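Long-range contacts in outer membrane protein YopM (Yersinia pestis, PDB 1JL5), which is a leucine-rich-repeat effector that probably alters host cell physiology and so promotes bacterial survival in host tissues: residues P253-S258 and P273-S278; P333-R338 and A350-L355; E340-S345 and L362-N367; L355-K360 and D374-V379. All coordinates share one frame; numbering follows the deposited sequence.

Contact 1: residues P253-S258 and P273-S278; sequences PDLPPS and PELPQS. With CA (calcium ion), chain E.
The backbone of Leu255 faces that of Glu274 across one water, which accepts from Leu255 N at 2.9 Å, the sound leg of the link. The second leg, 2.4 Å from the water to Glu274 O, is improbably short and hence doubtful. Beside it the apolar contact turns on Leu255. Its CG stands anti to the carbonyl carbon (chi1 -60°) and comes to 3.4 Å from Pro273 CG, a tight approach in which side chain and ring cross at about a right angle. Further out, Leu255 CD1 lies 3.5 Å from Leu275 CD2, the two leucines running side by side and pointing the same way, while CD1 also touches CD of the Pro276 ring. The two segments run nearly parallel, 13° apart, with Pro257 CA 5.4 Å from Pro276 CA. They are equivalent proline-rich loop segments of successive leucine-rich repeats, between one strand and the next, stacked on the convex side of the solenoid, away from the parallel strands, where the chain has no regular helix. Pro273 is further seated by Pro253 O, 3.2 Å from Pro273 CG. The side chain of Glu274 leads off to a calcium ion: a bend at chi2 (-58°) places CD, and the carboxylate chelates the metal through OE1 at 2.4 Å and, more loosely, OE2 at 2.8 Å. Two waters and Glu294 of the next repeat also bind this ion.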
loop_
_atom_site.group_PDB
_atom_site.type_symbol
_atom_site.label_atom_id
_atom_site.label_comp_id
_atom_site.label_asym_id
_atom_site.label_seq_id
_atom_site.Cartn_x
_atom_site.Cartn_y
_atom_site.Cartn_z
ATOM N N PRO A 253 -12.931 -31.698 -0.322
ATOM C CA PRO A 253 -13.374 -33.050 -0.001
ATOM C C PRO A 253 -13.740 -32.986 1.465
ATOM O O PRO A 253 -13.606 -31.939 2.103
ATOM C CB PRO A 253 -12.113 -33.889 -0.194
ATOM C CG PRO A 253 -11.257 -33.052 -1.123
ATOM C CD PRO A 253 -11.491 -31.667 -0.622
ATOM N N ASP A 254 -14.205 -34.097 2.003
ATOM C CA ASP A 254 -14.494 -34.132 3.415
ATOM C C ASP A 254 -13.127 -33.834 3.989
ATOM O O ASP A 254 -12.122 -34.397 3.559
ATOM C CB ASP A 254 -14.980 -35.515 3.797
ATOM C CG ASP A 254 -16.284 -35.835 3.138
ATOM O OD1 ASP A 254 -17.246 -35.094 3.399
ATOM O OD2 ASP A 254 -16.346 -36.797 2.348
ATOM N N LEU A 255 -13.089 -32.926 4.941
ATOM C CA LEU A 255 -11.836 -32.500 5.520
ATOM C C LEU A 255 -11.180 -33.458 6.492
ATOM O O LEU A 255 -11.809 -34.388 6.992
ATOM C CB LEU A 255 -12.056 -31.158 6.199
ATOM C CG LEU A 255 -12.538 -30.103 5.206
ATOM C CD1 LEU A 255 -12.918 -28.836 5.941
ATOM C CD2 LEU A 255 -11.436 -29.839 4.183
ATOM N N PRO A 256 -9.880 -33.260 6.742
ATOM C CA PRO A 256 -9.212 -34.145 7.688
ATOM C C PRO A 256 -10.000 -33.919 8.973
ATOM O O PRO A 256 -10.245 -32.782 9.358
ATOM C CB PRO A 256 -7.802 -33.574 7.743
ATOM C CG PRO A 256 -7.607 -33.067 6.332
ATOM C CD PRO A 256 -8.915 -32.373 6.066
ATOM N N PRO A 257 -10.424 -34.998 9.640
ATOM C CA PRO A 257 -11.199 -34.853 10.874
ATOM C C PRO A 257 -10.586 -33.959 11.941
ATOM O O PRO A 257 -11.298 -33.367 12.741
ATOM C CB PRO A 257 -11.379 -36.298 11.337
ATOM C CG PRO A 257 -10.151 -36.976 10.805
ATOM C CD PRO A 257 -10.048 -36.403 9.417
ATOM N N SER A 258 -9.268 -33.851 11.958
ATOM C CA SER A 258 -8.625 -33.023 12.962
ATOM C C SER A 258 -8.004 -31.785 12.349
ATOM O O SER A 258 -7.096 -31.187 12.918
ATOM C CB SER A 258 -7.564 -33.830 13.702
ATOM O OG SER A 258 -8.169 -34.898 14.403
ATOM N N PRO A 273 -17.237 -28.270 3.351
ATOM C CA PRO A 273 -17.827 -29.495 3.884
ATOM C C PRO A 273 -17.926 -29.243 5.377
ATOM O O PRO A 273 -17.510 -28.189 5.855
ATOM C CB PRO A 273 -16.787 -30.561 3.537
ATOM C CG PRO A 273 -15.501 -29.792 3.513
ATOM C CD PRO A 273 -15.882 -28.507 2.827
ATOM N N GLU A 274 -18.490 -30.181 6.119
ATOM C CA GLU A 274 -18.567 -29.988 7.550
ATOM C C GLU A 274 -17.164 -29.640 8.006
ATOM O O GLU A 274 -16.191 -30.262 7.593
ATOM C CB GLU A 274 -19.056 -31.261 8.234
ATOM C CG GLU A 274 -20.559 -31.307 8.353
ATOM C CD GLU A 274 -21.092 -30.121 9.114
ATOM O OE1 GLU A 274 -20.504 -29.774 10.160
ATOM O OE2 GLU A 274 -22.099 -29.539 8.671
ATOM N N LEU A 275 -17.053 -28.631 8.850
ATOM C CA LEU A 275 -15.749 -28.222 9.312
ATOM C C LEU A 275 -15.334 -28.920 10.587
ATOM O O LEU A 275 -16.076 -28.946 11.564
ATOM C CB LEU A 275 -15.723 -26.714 9.529
ATOM C CG LEU A 275 -15.945 -25.908 8.251
ATOM C CD1 LEU A 275 -15.972 -24.424 8.586
ATOM C CD2 LEU A 275 -14.833 -26.225 7.252
ATOM N N PRO A 276 -14.139 -29.519 10.587
ATOM C CA PRO A 276 -13.687 -30.196 11.799
ATOM C C PRO A 276 -13.724 -29.179 12.926
ATOM O O PRO A 276 -13.373 -28.014 12.736
ATOM C CB PRO A 276 -12.266 -30.613 11.440
ATOM C CG PRO A 276 -12.391 -30.910 9.969
ATOM C CD PRO A 276 -13.194 -29.731 9.477
ATOM N N GLN A 277 -14.160 -29.610 14.099
ATOM C CA GLN A 277 -14.230 -28.707 15.230
ATOM C C GLN A 277 -12.842 -28.331 15.686
ATOM O O GLN A 277 -12.661 -27.430 16.492
ATOM C CB GLN A 277 -15.001 -29.360 16.358
ATOM C CG GLN A 277 -16.447 -29.549 16.005
ATOM C CD GLN A 277 -17.131 -30.464 16.965
ATOM O OE1 GLN A 277 -17.158 -30.206 18.168
ATOM N NE2 GLN A 277 -17.684 -31.555 16.450
ATOM N N SER A 278 -11.855 -29.038 15.163
ATOM C CA SER A 278 -10.473 -28.759 15.501
ATOM C C SER A 278 -10.007 -27.544 14.702
ATOM O O SER A 278 -8.933 -27.002 14.950
ATOM C CB SER A 278 -9.614 -29.960 15.141
ATOM O OG SER A 278 -9.952 -30.420 13.843
HETATM CA CA CA E . -22.106 -28.356 11.154
HETATM O O HOH W 1 -15.369 -32.309 6.561
HETATM O O HOH W 2 -24.424 -28.604 9.952
HETATM O O HOH W 3 -22.749 -30.430 12.144
#

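Contact 2: residues P333-R338 and A350-L355; sequences PALPPR and AEVPEL
Leu335 meets Leu355 through their methyl groups, CD1 of the first lying 3.4 Å from CD2 of the second, closer than ordinary carbon contact. The two side chains lie side by side and point the same way, and both have CG anti to the carbonyl carbon (chi1 -60° in each). Pro353 is the next member of the first shell: its CB is 3.9 Å from Leu335 CG, and ring and leucine cross at about a right angle. The backbone of Glu354 closes the remaining approach, with its O 3.7 Å from Leu335 CD1. This is the repeated packing unit of a short leucine-rich repeat, in which the leucine of one Pro-x-Leu-Pro segment is covered by the proline and leucine of the next as the solenoid advances. In the next shell a water links the backbones, accepting from Leu335 N at 2.8 Å and donating to Glu354 O over a rather short leg. Pro333 O rests 3.3 Å from Pro353 CG, next to the CB that meets Leu335. On the strand side, Leu342 of strand 341-343 touches Leu335, Val352 and Leu355 alike, bringing the three into one core. At the far end of 333-338, Arg338 turns to the assembly: NH1 forms a salt bridge with Glu320 and a hydrogen bond with Asn80 O of a second subunit, and NH2 bonds Gly55 O of that subunit.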
loop_
_atom_site.group_PDB
_atom_site.type_symbol
_atom_site.label_atom_id
_atom_site.label_comp_id
_atom_site.label_asym_id
_atom_site.label_seq_id
_atom_site.Cartn_x
_atom_site.Cartn_y
_atom_site.Cartn_z
ATOM N N PRO A 333 -22.577 -10.324 12.833
ATOM C CA PRO A 333 -23.285 -10.949 13.947
ATOM C C PRO A 333 -22.643 -10.439 15.230
ATOM O O PRO A 333 -21.647 -9.708 15.182
ATOM C CB PRO A 333 -23.028 -12.436 13.728
ATOM C CG PRO A 333 -21.671 -12.440 13.109
ATOM C CD PRO A 333 -21.750 -11.305 12.116
ATOM N N ALA A 334 -23.215 -10.803 16.372
ATOM C CA ALA A 334 -22.659 -10.384 17.644
ATOM C C ALA A 334 -21.196 -10.787 17.603
ATOM O O ALA A 334 -20.854 -11.880 17.155
ATOM C CB ALA A 334 -23.372 -11.085 18.791
ATOM N N LEU A 335 -20.325 -9.898 18.047
ATOM C CA LEU A 335 -18.913 -10.202 18.033
ATOM C C LEU A 335 -18.528 -10.992 19.269
ATOM O O LEU A 335 -18.861 -10.614 20.388
ATOM C CB LEU A 335 -18.106 -8.913 17.968
ATOM C CG LEU A 335 -18.394 -8.063 16.735
ATOM C CD1 LEU A 335 -17.581 -6.784 16.805
ATOM C CD2 LEU A 335 -18.067 -8.861 15.476
ATOM N N PRO A 336 -17.834 -12.118 19.078
ATOM C CA PRO A 336 -17.435 -12.909 20.240
ATOM C C PRO A 336 -16.555 -12.062 21.152
ATOM O O PRO A 336 -15.685 -11.331 20.681
ATOM C CB PRO A 336 -16.687 -14.086 19.614
ATOM C CG PRO A 336 -16.169 -13.527 18.323
ATOM C CD PRO A 336 -17.330 -12.713 17.831
ATOM N N PRO A 337 -16.795 -12.118 22.472
ATOM C CA PRO A 337 -15.975 -11.324 23.390
ATOM C C PRO A 337 -14.480 -11.603 23.295
ATOM O O PRO A 337 -13.670 -10.805 23.742
ATOM C CB PRO A 337 -16.564 -11.648 24.770
ATOM C CG PRO A 337 -17.353 -12.916 24.554
ATOM C CD PRO A 337 -17.931 -12.727 23.182
ATOM N N ARG A 338 -14.111 -12.729 22.704
ATOM C CA ARG A 338 -12.701 -13.053 22.563
ATOM C C ARG A 338 -12.120 -12.374 21.326
ATOM O O ARG A 338 -10.907 -12.303 21.167
ATOM C CB ARG A 338 -12.506 -14.567 22.439
ATOM C CG ARG A 338 -11.568 -15.128 23.481
ATOM C CD ARG A 338 -10.400 -15.873 22.878
ATOM N NE ARG A 338 -10.515 -17.299 23.140
ATOM C CZ ARG A 338 -9.557 -18.187 22.916
ATOM N NH1 ARG A 338 -8.386 -17.809 22.419
ATOM N NH2 ARG A 338 -9.773 -19.462 23.198
ATOM N N ALA A 350 -23.897 -0.730 8.374
ATOM C CA ALA A 350 -24.456 0.548 8.789
ATOM C C ALA A 350 -23.929 0.723 10.205
ATOM O O ALA A 350 -23.709 1.838 10.678
ATOM C CB ALA A 350 -25.975 0.482 8.805
ATOM N N GLU A 351 -23.713 -0.409 10.866
ATOM C CA GLU A 351 -23.216 -0.424 12.231
ATOM C C GLU A 351 -22.270 -1.584 12.463
ATOM O O GLU A 351 -22.401 -2.647 11.861
ATOM C CB GLU A 351 -24.368 -0.580 13.222
ATOM C CG GLU A 351 -25.486 0.430 13.098
ATOM C CD GLU A 351 -26.671 0.056 13.967
ATOM O OE1 GLU A 351 -26.491 -0.043 15.200
ATOM O OE2 GLU A 351 -27.776 -0.147 13.418
ATOM N N VAL A 352 -21.313 -1.365 13.350
ATOM C CA VAL A 352 -20.390 -2.408 13.732
ATOM C C VAL A 352 -21.014 -2.863 15.045
ATOM O O VAL A 352 -21.357 -2.035 15.885
ATOM C CB VAL A 352 -18.988 -1.852 14.003
ATOM C CG1 VAL A 352 -18.101 -2.944 14.575
ATOM C CG2 VAL A 352 -18.393 -1.301 12.719
ATOM N N PRO A 353 -21.203 -4.176 15.229
ATOM C CA PRO A 353 -21.803 -4.626 16.487
ATOM C C PRO A 353 -20.964 -4.132 17.658
ATOM O O PRO A 353 -19.834 -3.675 17.473
ATOM C CB PRO A 353 -21.768 -6.148 16.364
ATOM C CG PRO A 353 -21.811 -6.377 14.882
ATOM C CD PRO A 353 -20.875 -5.319 14.364
ATOM N N GLU A 354 -21.520 -4.223 18.860
ATOM C CA GLU A 354 -20.795 -3.802 20.046
ATOM C C GLU A 354 -19.464 -4.532 20.029
ATOM O O GLU A 354 -19.410 -5.752 19.880
ATOM C CB GLU A 354 -21.570 -4.174 21.300
ATOM C CG GLU A 354 -20.912 -3.690 22.570
ATOM C CD GLU A 354 -21.757 -3.970 23.784
ATOM O OE1 GLU A 354 -21.977 -5.161 24.088
ATOM O OE2 GLU A 354 -22.205 -2.999 24.429
ATOM N N LEU A 355 -18.387 -3.782 20.177
ATOM C CA LEU A 355 -17.064 -4.366 20.142
ATOM C C LEU A 355 -16.675 -5.054 21.435
ATOM O O LEU A 355 -16.912 -4.536 22.520
ATOM C CB LEU A 355 -16.043 -3.285 19.807
ATOM C CG LEU A 355 -16.284 -2.623 18.447
ATOM C CD1 LEU A 355 -15.260 -1.524 18.224
ATOM C CD2 LEU A 355 -16.194 -3.684 17.342
HETATM O O HOH W 4 -21.065 -7.568 19.361
#

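Contact 3: residues E340-S345 and L362-N367; sequences ERLIAS and LHVEYN
Leu342 pairs with Leu362 in a parallel bridge between strands 341-343 and 361-363, and its O accepts from His363 N at 2.7 Å with an N-H...O angle of 170°. On the core side the two leucines run side by side; chi1 sets CG of each alike, anti to the backbone N (176° in Leu342), and Leu342 CD2 lies 3.6 Å from Leu362 CD1. Ile343 lies on the opposite, concave face; its CG2 is 4.1 Å from CB of His363, whose NE2 is bonded to Asp381. Ala344 N then donates to His363 O at 2.7 Å. Ala344 O takes Asn367 ND2 at 2.6 Å, a nearly straight bond (165°) that arrives from above the carbonyl plane, and also accepts from Asn347 ND2. A water lies 2.7 Å from Ser345 OG and donates to Glu365 OE2; Ser345 OG is also hydrogen-bonded to Ser325 OG, while Glu365 forms a salt bridge with Arg383. The chemistry centres on Asn367: ND2 spends its second hydrogen on Val364 O, at 2.9 Å, and both acceptors lie close to the amide plane. With OD1 receiving Leu349 N, both N-H groups and the oxygen are engaged, which would fix the rotation of the buried amide, as asparagines in the loop after the strand of leucine-rich repeats do.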
loop_
_atom_site.group_PDB
_atom_site.type_symbol
_atom_site.label_atom_id
_atom_site.label_comp_id
_atom_site.label_asym_id
_atom_site.label_seq_id
_atom_site.Cartn_x
_atom_site.Cartn_y
_atom_site.Cartn_z
ATOM N N GLU A 340 -10.329 -10.329 18.907
ATOM C CA GLU A 340 -9.274 -9.348 19.066
ATOM C C GLU A 340 -9.071 -8.550 17.798
ATOM O O GLU A 340 -8.689 -7.387 17.835
ATOM C CB GLU A 340 -7.981 -10.040 19.410
ATOM C CG GLU A 340 -7.942 -10.563 20.790
ATOM C CD GLU A 340 -6.703 -11.372 21.007
ATOM O OE1 GLU A 340 -5.579 -10.803 20.906
ATOM O OE2 GLU A 340 -6.853 -12.583 21.266
ATOM N N ARG A 341 -9.335 -9.182 16.667
ATOM C CA ARG A 341 -9.161 -8.515 15.398
ATOM C C ARG A 341 -10.427 -8.604 14.579
ATOM O O ARG A 341 -10.903 -9.691 14.255
ATOM C CB ARG A 341 -8.002 -9.146 14.634
ATOM C CG ARG A 341 -6.639 -8.902 15.254
ATOM C CD ARG A 341 -5.652 -9.979 14.838
ATOM N NE ARG A 341 -4.416 -9.439 14.283
ATOM C CZ ARG A 341 -4.280 -8.988 13.036
ATOM N NH1 ARG A 341 -5.311 -9.006 12.191
ATOM N NH2 ARG A 341 -3.104 -8.525 12.627
ATOM N N LEU A 342 -10.991 -7.449 14.271
ATOM C CA LEU A 342 -12.177 -7.409 13.456
ATOM C C LEU A 342 -11.863 -6.613 12.204
ATOM O O LEU A 342 -11.630 -5.403 12.258
ATOM C CB LEU A 342 -13.347 -6.757 14.194
ATOM C CG LEU A 342 -14.588 -6.607 13.304
ATOM C CD1 LEU A 342 -14.968 -7.956 12.709
ATOM C CD2 LEU A 342 -15.745 -6.037 14.109
ATOM N N ILE A 343 -11.814 -7.311 11.081
ATOM C CA ILE A 343 -11.581 -6.655 9.809
ATOM C C ILE A 343 -12.865 -6.908 9.054
ATOM O O ILE A 343 -13.120 -8.022 8.612
ATOM C CB ILE A 343 -10.404 -7.266 9.034
ATOM C CG1 ILE A 343 -9.116 -7.174 9.858
ATOM C CG2 ILE A 343 -10.213 -6.513 7.722
ATOM C CD1 ILE A 343 -9.006 -8.218 10.936
ATOM N N ALA A 344 -13.691 -5.877 8.944
ATOM C CA ALA A 344 -14.966 -5.986 8.262
ATOM C C ALA A 344 -15.095 -4.806 7.313
ATOM O O ALA A 344 -16.192 -4.374 6.957
ATOM C CB ALA A 344 -16.099 -5.985 9.271
ATOM N N SER A 345 -13.946 -4.286 6.915
ATOM C CA SER A 345 -13.894 -3.171 5.992
ATOM C C SER A 345 -14.468 -3.604 4.651
ATOM O O SER A 345 -14.575 -4.798 4.362
ATOM C CB SER A 345 -12.446 -2.748 5.806
ATOM O OG SER A 345 -11.687 -3.881 5.442
ATOM N N LEU A 362 -9.581 -3.083 14.921
ATOM C CA LEU A 362 -10.858 -2.838 14.306
ATOM C C LEU A 362 -10.619 -2.140 12.984
ATOM O O LEU A 362 -10.273 -0.964 12.950
ATOM C CB LEU A 362 -11.730 -1.950 15.186
ATOM C CG LEU A 362 -13.084 -1.688 14.531
ATOM C CD1 LEU A 362 -13.838 -3.001 14.406
ATOM C CD2 LEU A 362 -13.874 -0.680 15.341
ATOM N N HIS A 363 -10.774 -2.879 11.897
ATOM C CA HIS A 363 -10.629 -2.308 10.567
ATOM C C HIS A 363 -11.980 -2.487 9.927
ATOM O O HIS A 363 -12.306 -3.562 9.437
ATOM C CB HIS A 363 -9.561 -3.046 9.766
ATOM C CG HIS A 363 -8.167 -2.761 10.228
ATOM N ND1 HIS A 363 -7.056 -3.314 9.630
ATOM C CD2 HIS A 363 -7.706 -1.984 11.235
ATOM C CE1 HIS A 363 -5.970 -2.890 10.250
ATOM N NE2 HIS A 363 -6.338 -2.082 11.227
ATOM N N VAL A 364 -12.782 -1.432 9.975
ATOM C CA VAL A 364 -14.119 -1.466 9.410
ATOM C C VAL A 364 -14.228 -0.330 8.412
ATOM O O VAL A 364 -15.303 0.208 8.141
ATOM C CB VAL A 364 -15.173 -1.334 10.514
ATOM C CG1 VAL A 364 -16.567 -1.325 9.914
ATOM C CG2 VAL A 364 -15.042 -2.510 11.468
ATOM N N GLU A 365 -13.072 0.014 7.870
ATOM C CA GLU A 365 -12.927 1.053 6.866
ATOM C C GLU A 365 -13.867 0.767 5.698
ATOM O O GLU A 365 -14.097 -0.385 5.337
ATOM C CB GLU A 365 -11.478 1.044 6.372
ATOM C CG GLU A 365 -10.684 -0.134 6.965
ATOM C CD GLU A 365 -9.317 -0.321 6.348
ATOM O OE1 GLU A 365 -8.551 0.667 6.270
ATOM O OE2 GLU A 365 -9.005 -1.463 5.950
ATOM N N TYR A 366 -14.424 1.823 5.121
ATOM C CA TYR A 366 -15.296 1.680 3.967
ATOM C C TYR A 366 -16.512 0.812 4.197
ATOM O O TYR A 366 -16.665 -0.267 3.622
ATOM C CB TYR A 366 -14.478 1.161 2.791
ATOM C CG TYR A 366 -13.280 2.040 2.538
ATOM C CD1 TYR A 366 -13.439 3.331 2.038
ATOM C CD2 TYR A 366 -11.996 1.605 2.843
ATOM C CE1 TYR A 366 -12.349 4.166 1.847
ATOM C CE2 TYR A 366 -10.894 2.435 2.655
ATOM C CZ TYR A 366 -11.080 3.715 2.155
ATOM O OH TYR A 366 -9.997 4.539 1.952
ATOM N N ASN A 367 -17.369 1.310 5.068
ATOM C CA ASN A 367 -18.625 0.683 5.401
ATOM C C ASN A 367 -19.513 1.897 5.567
ATOM O O ASN A 367 -19.067 2.925 6.078
ATOM C CB ASN A 367 -18.520 -0.085 6.717
ATOM C CG ASN A 367 -18.134 -1.530 6.514
ATOM O OD1 ASN A 367 -18.934 -2.331 6.039
ATOM N ND2 ASN A 367 -16.905 -1.872 6.867
HETATM O O HOH W 5 -9.048 -3.995 5.127
#

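Contact 4: residues L355-K360 and D374-V379; sequences LPQNLK and DIPESV
Leu355 lies against the Pro376 ring along most of its length. Its CB is 3.4 Å from Pro376 CD and equally close to CG, a tight approach in which side chain and ring cross at about a right angle. CG follows near the carbonyl of Asp374, and at the tip CD1 reaches 3.3 Å from Asp374 O while also touching Ile375 CD1 at 3.7 Å. A water joins the same two backbones, accepting from Leu355 N and donating to Asp374 O. On the other side of the proline ring, chi2 of Gln357 (-49°) turns CD back, and OE1 lies 3.7 Å from Pro376 CB. That oxygen receives two waters, one of which accepts from Glu377 N and the other from Ser378 N, so the amide reaches the second turn through solvent. Ser378 OG stands 2.6 Å from Leu359 O and 2.7 Å from Gln357 O. Both carbonyls can accept, but the hydroxyl has one proton, and which of them receives it is not settled. Lys360 NZ curls back onto its own segment and donates to Asn358 O at 2.6 Å. Beyond the serine, Leu359 and Val379 lie side by side, Leu359 CB 4.1 Å from Val379 CG2. Each segment contains a type I beta turn, Pro356 to Leu359 and Pro376 to Val379, closed by a backbone bond from the last N to the first O. Such turns, stacked from repeat to repeat, lead the extended proline-rich arm of this leucine-rich-repeat solenoid into its next strand.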
loop_
_atom_site.group_PDB
_atom_site.type_symbol
_atom_site.label_atom_id
_atom_site.label_comp_id
_atom_site.label_asym_id
_atom_site.label_seq_id
_atom_site.Cartn_x
_atom_site.Cartn_y
_atom_site.Cartn_z
ATOM N N LEU A 355 -18.387 -3.782 20.177
ATOM C CA LEU A 355 -17.064 -4.366 20.142
ATOM C C LEU A 355 -16.675 -5.054 21.435
ATOM O O LEU A 355 -16.912 -4.536 22.520
ATOM C CB LEU A 355 -16.043 -3.285 19.807
ATOM C CG LEU A 355 -16.284 -2.623 18.447
ATOM C CD1 LEU A 355 -15.260 -1.524 18.224
ATOM C CD2 LEU A 355 -16.194 -3.684 17.342
ATOM N N PRO A 356 -16.079 -6.248 21.332
ATOM C CA PRO A 356 -15.667 -6.967 22.537
ATOM C C PRO A 356 -14.577 -6.148 23.222
ATOM O O PRO A 356 -13.794 -5.470 22.558
ATOM C CB PRO A 356 -15.173 -8.301 21.990
ATOM C CG PRO A 356 -14.669 -7.941 20.623
ATOM C CD PRO A 356 -15.732 -7.002 20.117
ATOM N N GLN A 357 -14.533 -6.213 24.545
ATOM C CA GLN A 357 -13.579 -5.441 25.330
ATOM C C GLN A 357 -12.101 -5.755 25.175
ATOM O O GLN A 357 -11.262 -5.016 25.678
ATOM C CB GLN A 357 -13.968 -5.515 26.808
ATOM C CG GLN A 357 -15.293 -4.836 27.095
ATOM C CD GLN A 357 -15.357 -3.451 26.481
ATOM O OE1 GLN A 357 -14.452 -2.635 26.667
ATOM N NE2 GLN A 357 -16.431 -3.176 25.742
ATOM N N ASN A 358 -11.771 -6.843 24.496
ATOM C CA ASN A 358 -10.373 -7.207 24.286
ATOM C C ASN A 358 -10.006 -7.001 22.817
ATOM O O ASN A 358 -8.934 -7.414 22.371
ATOM C CB ASN A 358 -10.136 -8.671 24.671
ATOM C CG ASN A 358 -9.447 -8.824 26.013
ATOM O OD1 ASN A 358 -8.219 -8.787 26.100
ATOM N ND2 ASN A 358 -10.235 -8.994 27.071
ATOM N N LEU A 359 -10.901 -6.364 22.066
ATOM C CA LEU A 359 -10.637 -6.125 20.653
ATOM C C LEU A 359 -9.385 -5.279 20.526
ATOM O O LEU A 359 -9.293 -4.197 21.097
ATOM C CB LEU A 359 -11.811 -5.407 19.989
ATOM C CG LEU A 359 -11.699 -5.341 18.461
ATOM C CD1 LEU A 359 -11.800 -6.757 17.880
ATOM C CD2 LEU A 359 -12.793 -4.446 17.900
ATOM N N LYS A 360 -8.414 -5.786 19.782
ATOM C CA LYS A 360 -7.164 -5.078 19.589
ATOM C C LYS A 360 -7.171 -4.348 18.269
ATOM O O LYS A 360 -6.591 -3.275 18.124
ATOM C CB LYS A 360 -5.998 -6.059 19.593
ATOM C CG LYS A 360 -5.862 -6.834 20.879
ATOM C CD LYS A 360 -5.702 -5.902 22.069
ATOM C CE LYS A 360 -5.504 -6.691 23.358
ATOM N NZ LYS A 360 -6.602 -7.673 23.581
ATOM N N ASP A 374 -18.594 2.205 19.642
ATOM C CA ASP A 374 -17.781 2.627 20.766
ATOM C C ASP A 374 -16.519 1.789 20.655
ATOM O O ASP A 374 -16.583 0.578 20.457
ATOM C CB ASP A 374 -18.489 2.348 22.093
ATOM C CG ASP A 374 -19.719 3.206 22.283
ATOM O OD1 ASP A 374 -19.607 4.439 22.114
ATOM O OD2 ASP A 374 -20.794 2.652 22.604
ATOM N N ILE A 375 -15.369 2.433 20.758
ATOM C CA ILE A 375 -14.113 1.722 20.648
ATOM C C ILE A 375 -13.586 1.294 22.003
ATOM O O ILE A 375 -13.255 2.126 22.843
ATOM C CB ILE A 375 -13.049 2.593 19.954
ATOM C CG1 ILE A 375 -13.570 3.043 18.587
ATOM C CG2 ILE A 375 -11.755 1.823 19.807
ATOM C CD1 ILE A 375 -14.102 1.904 17.722
ATOM N N PRO A 376 -13.522 -0.023 22.243
ATOM C CA PRO A 376 -13.014 -0.502 23.527
ATOM C C PRO A 376 -11.609 0.050 23.715
ATOM O O PRO A 376 -10.879 0.243 22.742
ATOM C CB PRO A 376 -13.024 -2.018 23.354
ATOM C CG PRO A 376 -14.215 -2.232 22.470
ATOM C CD PRO A 376 -14.040 -1.139 21.433
ATOM N N GLU A 377 -11.235 0.309 24.963
ATOM C CA GLU A 377 -9.915 0.843 25.261
ATOM C C GLU A 377 -8.847 -0.123 24.767
ATOM O O GLU A 377 -7.708 0.266 24.507
ATOM C CB GLU A 377 -9.764 1.063 26.769
ATOM C CG GLU A 377 -9.313 2.467 27.151
ATOM C CD GLU A 377 -10.389 3.517 26.921
ATOM O OE1 GLU A 377 -10.908 3.609 25.787
ATOM O OE2 GLU A 377 -10.713 4.255 27.879
ATOM N N SER A 378 -9.220 -1.390 24.631
ATOM C CA SER A 378 -8.287 -2.410 24.173
ATOM C C SER A 378 -7.854 -2.199 22.723
ATOM O O SER A 378 -6.754 -2.580 22.336
ATOM C CB SER A 378 -8.919 -3.792 24.307
ATOM O OG SER A 378 -10.124 -3.854 23.567
ATOM N N VAL A 379 -8.716 -1.595 21.919
ATOM C CA VAL A 379 -8.390 -1.373 20.517
ATOM C C VAL A 379 -7.097 -0.592 20.361
ATOM O O VAL A 379 -7.011 0.568 20.758
ATOM C CB VAL A 379 -9.523 -0.625 19.799
ATOM C CG1 VAL A 379 -9.147 -0.376 18.342
ATOM C CG2 VAL A 379 -10.804 -1.437 19.889
HETATM O O HOH W 6 -18.510 -1.104 20.513
HETATM O O HOH W 7 -11.389 -2.570 26.239
HETATM O O HOH W 8 -13.217 -0.144 27.009
#

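In the fold
Contacts 2, 3 and 4 form one continuous block near the C-terminal end of the solenoid, whereas contact 1 stands apart, its centre 27 Å from that of contact 2. Within the block, contact 3 supplies strands and contacts 2 and 4 the outer loops: Leu335 CD1 lies 3.3 Å from Leu342 CD2, and Leu355, shared by contacts 2 and 4, places CD1 3.3 Å from Leu362 CD2. Contacts 2 and 4 also touch directly, Pro336 O lying 3.3 Å from Pro356 CB. Contacts 3 and 4 are also joined by a probable hydrogen bond, Lys360 N to Glu340 O. Contact 1 alone holds a calcium ligand. In contact 3 the Ser345 side chain is about 6 Å from that of Asn326, another calcium-site residue.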